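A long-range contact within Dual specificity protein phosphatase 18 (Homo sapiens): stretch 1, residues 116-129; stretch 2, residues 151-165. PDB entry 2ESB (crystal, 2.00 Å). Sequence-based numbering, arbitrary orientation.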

# COMPACT_ATOMS: atom_id res chain seq x y z
N LEU A 116 -0.08 -4.30 -0.82
CA LEU A 116 -0.06 -5.62 -1.44
C LEU A 116 1.26 -6.33 -1.18
O LEU A 116 1.29 -7.52 -0.88
CB LEU A 116 -0.31 -5.52 -2.96
CG LEU A 116 -1.65 -4.92 -3.40
CD1 LEU A 116 -1.75 -4.95 -4.92
CD2 LEU A 116 -2.81 -5.70 -2.77
N ALA A 117 2.37 -5.59 -1.28
CA ALA A 117 3.68 -6.18 -1.05
C ALA A 117 3.77 -6.68 0.38
O ALA A 117 4.27 -7.78 0.64
CB ALA A 117 4.80 -5.15 -1.33
N TYR A 118 3.28 -5.87 1.32
CA TYR A 118 3.31 -6.26 2.72
C TYR A 118 2.51 -7.53 2.99
O TYR A 118 2.99 -8.45 3.66
CB TYR A 118 2.78 -5.12 3.59
CG TYR A 118 2.46 -5.54 5.00
CD1 TYR A 118 3.47 -5.78 5.94
CD2 TYR A 118 1.14 -5.77 5.39
CE1 TYR A 118 3.16 -6.25 7.22
CE2 TYR A 118 0.82 -6.23 6.66
CZ TYR A 118 1.84 -6.47 7.57
OH TYR A 118 1.51 -6.97 8.80
N LEU A 119 1.29 -7.59 2.46
CA LEU A 119 0.43 -8.76 2.66
C LEU A 119 1.08 -10.04 2.14
O LEU A 119 0.99 -11.09 2.77
CB LEU A 119 -0.93 -8.57 2.00
CG LEU A 119 -1.84 -7.53 2.66
CD1 LEU A 119 -3.12 -7.35 1.84
CD2 LEU A 119 -2.18 -7.97 4.08
N MET A 120 1.74 -9.96 0.99
CA MET A 120 2.39 -11.15 0.44
C MET A 120 3.53 -11.60 1.34
O MET A 120 3.69 -12.80 1.62
CB MET A 120 2.96 -10.90 -0.96
CG MET A 120 1.91 -10.70 -2.05
SD MET A 120 2.66 -10.80 -3.70
CE MET A 120 3.59 -9.24 -3.73
N LYS A 121 4.32 -10.65 1.81
CA LYS A 121 5.46 -11.00 2.64
C LYS A 121 5.12 -11.45 4.05
O LYS A 121 5.70 -12.41 4.55
CB LYS A 121 6.46 -9.85 2.71
CG LYS A 121 7.74 -10.23 3.44
CD LYS A 121 8.80 -9.13 3.46
CE LYS A 121 10.10 -9.65 4.11
NZ LYS A 121 11.27 -8.71 3.94
N TYR A 122 4.17 -10.78 4.69
CA TYR A 122 3.85 -11.14 6.07
C TYR A 122 2.56 -11.88 6.38
O TYR A 122 2.36 -12.31 7.52
CB TYR A 122 3.93 -9.88 6.95
CG TYR A 122 5.35 -9.49 7.23
CD1 TYR A 122 5.99 -8.51 6.48
CD2 TYR A 122 6.09 -10.15 8.22
CE1 TYR A 122 7.32 -8.19 6.69
CE2 TYR A 122 7.43 -9.84 8.44
CZ TYR A 122 8.04 -8.86 7.67
OH TYR A 122 9.36 -8.56 7.85
N HIS A 123 1.68 -12.02 5.40
CA HIS A 123 0.43 -12.75 5.63
C HIS A 123 0.33 -13.97 4.70
O HIS A 123 -0.75 -14.53 4.50
CB HIS A 123 -0.76 -11.81 5.45
CG HIS A 123 -0.96 -10.88 6.60
ND1 HIS A 123 -1.76 -11.19 7.68
CD2 HIS A 123 -0.40 -9.68 6.88
CE1 HIS A 123 -1.68 -10.22 8.58
NE2 HIS A 123 -0.86 -9.29 8.12
N ALA A 124 1.47 -14.35 4.14
CA ALA A 124 1.57 -15.50 3.24
C ALA A 124 0.43 -15.55 2.23
O ALA A 124 -0.22 -16.58 2.06
CB ALA A 124 1.61 -16.78 4.07
N MET A 125 0.20 -14.43 1.55
CA MET A 125 -0.87 -14.37 0.55
C MET A 125 -0.31 -14.23 -0.85
O MET A 125 0.70 -13.58 -1.07
CB MET A 125 -1.80 -13.19 0.83
CG MET A 125 -2.63 -13.35 2.10
SD MET A 125 -3.56 -11.85 2.53
CE MET A 125 -5.08 -12.15 1.71
N SER A 126 -0.97 -14.87 -1.81
CA SER A 126 -0.55 -14.76 -3.20
C SER A 126 -0.90 -13.32 -3.60
O SER A 126 -1.71 -12.68 -2.92
CB SER A 126 -1.34 -15.72 -4.08
OG SER A 126 -2.71 -15.39 -4.01
N LEU A 127 -0.30 -12.81 -4.67
CA LEU A 127 -0.61 -11.46 -5.11
C LEU A 127 -2.11 -11.37 -5.38
O LEU A 127 -2.76 -10.39 -5.02
CB LEU A 127 0.18 -11.10 -6.39
CG LEU A 127 -0.06 -9.69 -6.98
CD1 LEU A 127 0.16 -8.62 -5.89
CD2 LEU A 127 0.90 -9.45 -8.16
N LEU A 128 -2.66 -12.40 -6.00
CA LEU A 128 -4.09 -12.42 -6.30
C LEU A 128 -4.93 -12.32 -5.02
O LEU A 128 -5.87 -11.51 -4.94
CB LEU A 128 -4.47 -13.70 -7.06
CG LEU A 128 -5.95 -13.90 -7.39
CD1 LEU A 128 -6.44 -12.77 -8.27
CD2 LEU A 128 -6.15 -15.24 -8.10
N ASP A 129 -4.60 -13.14 -4.02
CA ASP A 129 -5.37 -13.12 -2.77
C ASP A 129 -5.16 -11.81 -2.01
O ASP A 129 -6.08 -11.30 -1.38
CB ASP A 129 -5.02 -14.32 -1.88
CG ASP A 129 -5.58 -15.64 -2.43
OD1 ASP A 129 -6.45 -15.61 -3.32
OD2 ASP A 129 -5.14 -16.71 -1.96
N LEU A 151 4.95 -5.64 -8.68
CA LEU A 151 4.36 -6.56 -7.71
C LEU A 151 4.45 -8.01 -8.19
O LEU A 151 4.69 -8.93 -7.40
CB LEU A 151 2.90 -6.18 -7.44
CG LEU A 151 2.70 -4.92 -6.59
CD1 LEU A 151 1.23 -4.49 -6.64
CD2 LEU A 151 3.12 -5.19 -5.15
N ILE A 152 4.27 -8.22 -9.48
CA ILE A 152 4.38 -9.56 -10.06
C ILE A 152 5.82 -10.05 -9.91
O ILE A 152 6.07 -11.21 -9.56
CB ILE A 152 3.95 -9.54 -11.55
CG1 ILE A 152 2.42 -9.41 -11.63
CG2 ILE A 152 4.41 -10.81 -12.27
CD1 ILE A 152 1.90 -9.09 -13.03
N HIS A 153 6.79 -9.18 -10.17
CA HIS A 153 8.19 -9.56 -10.02
C HIS A 153 8.49 -9.90 -8.55
O HIS A 153 9.19 -10.87 -8.25
CB HIS A 153 9.11 -8.44 -10.50
CG HIS A 153 10.56 -8.73 -10.33
ND1 HIS A 153 11.31 -8.23 -9.28
CD2 HIS A 153 11.41 -9.50 -11.06
CE1 HIS A 153 12.55 -8.67 -9.38
NE2 HIS A 153 12.64 -9.44 -10.45
N TYR A 154 7.95 -9.11 -7.63
CA TYR A 154 8.15 -9.35 -6.20
C TYR A 154 7.48 -10.66 -5.78
O TYR A 154 8.03 -11.42 -4.99
CB TYR A 154 7.59 -8.17 -5.40
CG TYR A 154 7.89 -8.18 -3.93
CD1 TYR A 154 9.19 -8.35 -3.46
CD2 TYR A 154 6.88 -7.98 -2.99
CE1 TYR A 154 9.49 -8.31 -2.10
CE2 TYR A 154 7.17 -7.94 -1.61
CZ TYR A 154 8.47 -8.10 -1.18
OH TYR A 154 8.78 -8.07 0.16
N GLU A 155 6.28 -10.92 -6.30
CA GLU A 155 5.59 -12.17 -5.98
C GLU A 155 6.46 -13.34 -6.40
O GLU A 155 6.61 -14.32 -5.66
CB GLU A 155 4.24 -12.27 -6.71
CG GLU A 155 3.48 -13.55 -6.33
CD GLU A 155 2.20 -13.76 -7.11
OE1 GLU A 155 1.28 -14.39 -6.56
OE2 GLU A 155 2.09 -13.33 -8.28
N PHE A 156 7.03 -13.26 -7.60
CA PHE A 156 7.88 -14.34 -8.10
C PHE A 156 9.08 -14.51 -7.19
O PHE A 156 9.52 -15.63 -6.93
CB PHE A 156 8.37 -14.06 -9.52
CG PHE A 156 9.17 -15.19 -10.11
CD1 PHE A 156 8.54 -16.37 -10.50
CD2 PHE A 156 10.55 -15.09 -10.25
CE1 PHE A 156 9.28 -17.44 -11.02
CE2 PHE A 156 11.30 -16.14 -10.77
CZ PHE A 156 10.66 -17.32 -11.15
N GLN A 157 9.62 -13.39 -6.71
CA GLN A 157 10.77 -13.44 -5.82
C GLN A 157 10.41 -14.16 -4.51
O GLN A 157 11.19 -14.96 -4.00
CB GLN A 157 11.26 -12.04 -5.50
CG GLN A 157 11.83 -11.30 -6.71
CD GLN A 157 12.41 -9.95 -6.35
OE1 GLN A 157 11.70 -9.07 -5.85
NE2 GLN A 157 13.70 -9.77 -6.61
N LEU A 158 9.23 -13.87 -3.99
CA LEU A 158 8.78 -14.47 -2.73
C LEU A 158 8.31 -15.91 -2.83
O LEU A 158 8.59 -16.71 -1.95
CB LEU A 158 7.63 -13.65 -2.12
CG LEU A 158 7.90 -12.22 -1.61
CD1 LEU A 158 6.56 -11.55 -1.25
CD2 LEU A 158 8.82 -12.24 -0.40
N PHE A 159 7.61 -16.25 -3.90
CA PHE A 159 7.05 -17.59 -4.04
C PHE A 159 7.55 -18.44 -5.20
O PHE A 159 7.22 -19.62 -5.28
CB PHE A 159 5.53 -17.50 -4.12
CG PHE A 159 4.90 -16.70 -3.01
CD1 PHE A 159 4.40 -15.43 -3.25
CD2 PHE A 159 4.80 -17.21 -1.72
CE1 PHE A 159 3.82 -14.68 -2.23
CE2 PHE A 159 4.23 -16.47 -0.69
CZ PHE A 159 3.73 -15.20 -0.95
N GLY A 160 8.33 -17.85 -6.11
CA GLY A 160 8.81 -18.59 -7.26
C GLY A 160 7.68 -18.97 -8.20
O GLY A 160 7.81 -19.87 -9.03
N LYS A 161 6.55 -18.27 -8.08
CA LYS A 161 5.38 -18.53 -8.91
C LYS A 161 4.49 -17.28 -8.93
O LYS A 161 4.49 -16.50 -7.98
CB LYS A 161 4.61 -19.72 -8.32
CG LYS A 161 3.14 -19.76 -8.64
CD LYS A 161 2.41 -20.70 -7.70
CE LYS A 161 0.90 -20.61 -7.90
NZ LYS A 161 0.16 -21.46 -6.92
N ASN A 162 3.71 -17.11 -10.00
CA ASN A 162 2.82 -15.95 -10.11
C ASN A 162 1.35 -16.34 -10.18
O ASN A 162 1.00 -17.39 -10.70
CB ASN A 162 3.16 -15.12 -11.36
CG ASN A 162 4.40 -14.28 -11.18
OD1 ASN A 162 5.31 -14.32 -12.00
ND2 ASN A 162 4.44 -13.51 -10.09
N THR A 163 0.50 -15.47 -9.64
CA THR A 163 -0.94 -15.71 -9.64
C THR A 163 -1.66 -14.59 -10.38
O THR A 163 -2.87 -14.63 -10.56
CB THR A 163 -1.49 -15.81 -8.21
OG1 THR A 163 -1.10 -14.64 -7.48
CG2 THR A 163 -0.93 -17.05 -7.52
N VAL A 164 -0.89 -13.58 -10.79
CA VAL A 164 -1.40 -12.45 -11.56
C VAL A 164 -0.40 -12.27 -12.72
O VAL A 164 0.81 -12.39 -12.52
CB VAL A 164 -1.46 -11.16 -10.71
CG1 VAL A 164 -1.97 -10.00 -11.55
CG2 VAL A 164 -2.38 -11.38 -9.50
N HIS A 165 -0.90 -12.00 -13.92
CA HIS A 165 -0.03 -11.83 -15.09
C HIS A 165 -0.48 -10.63 -15.92
O HIS A 165 -1.67 -10.40 -16.07
CB HIS A 165 -0.09 -13.07 -15.98
CG HIS A 165 -0.05 -14.37 -15.23
ND1 HIS A 165 -1.11 -14.83 -14.49
CD2 HIS A 165 0.94 -15.28 -15.08
CE1 HIS A 165 -0.78 -15.97 -13.91
NE2 HIS A 165 0.46 -16.27 -14.26

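A buried carboxylate can organise a tertiary contact by serving several donors at once, and Glu155 illustrates the principle. The first turn of a helix leaves its amide groups without backbone acceptors, and here side chains of the other stretch supply acceptors for two of them. Leu127 N donates to Glu155 OE1 at 2.9 Å with a nearly straight N-H...O angle of 164°, and Leu128 N donates to Thr163 OG1 at 3.1 Å. Thr163 OG1 in turn donates to Glu155 OE1 at 2.6 Å, so the hydroxyl relays between the helix start and the carboxylate. The second oxygen, Glu155 OE2, accepts from its own stretch, from Thr163 N and from Asn162 ND2, both at 3.0 Å. Ser126 completes the turn locally as N-cap, its OG accepting from Asp129 N at 2.9 Å.

Around this polar centre the packing is apolar. Leu127 CD2 lies 3.8 Å from Ile152 CG1, and Leu127 CG lies 3.8 Å from Val164 CG2. Further along, helices 116-122 and 151-159 run almost parallel, at 9°, and interlock reciprocally: Met120 sits among Tyr154, Glu155, Leu158 and Phe159, with its CE 3.6 Å from Tyr154 CD2, while Leu151 fits among Leu116, Ala117 and Met120 of the partner helix and Leu127 of the next one. At the exposed margin, Phe159 CZ approaches Met125 O to 3.4 Å.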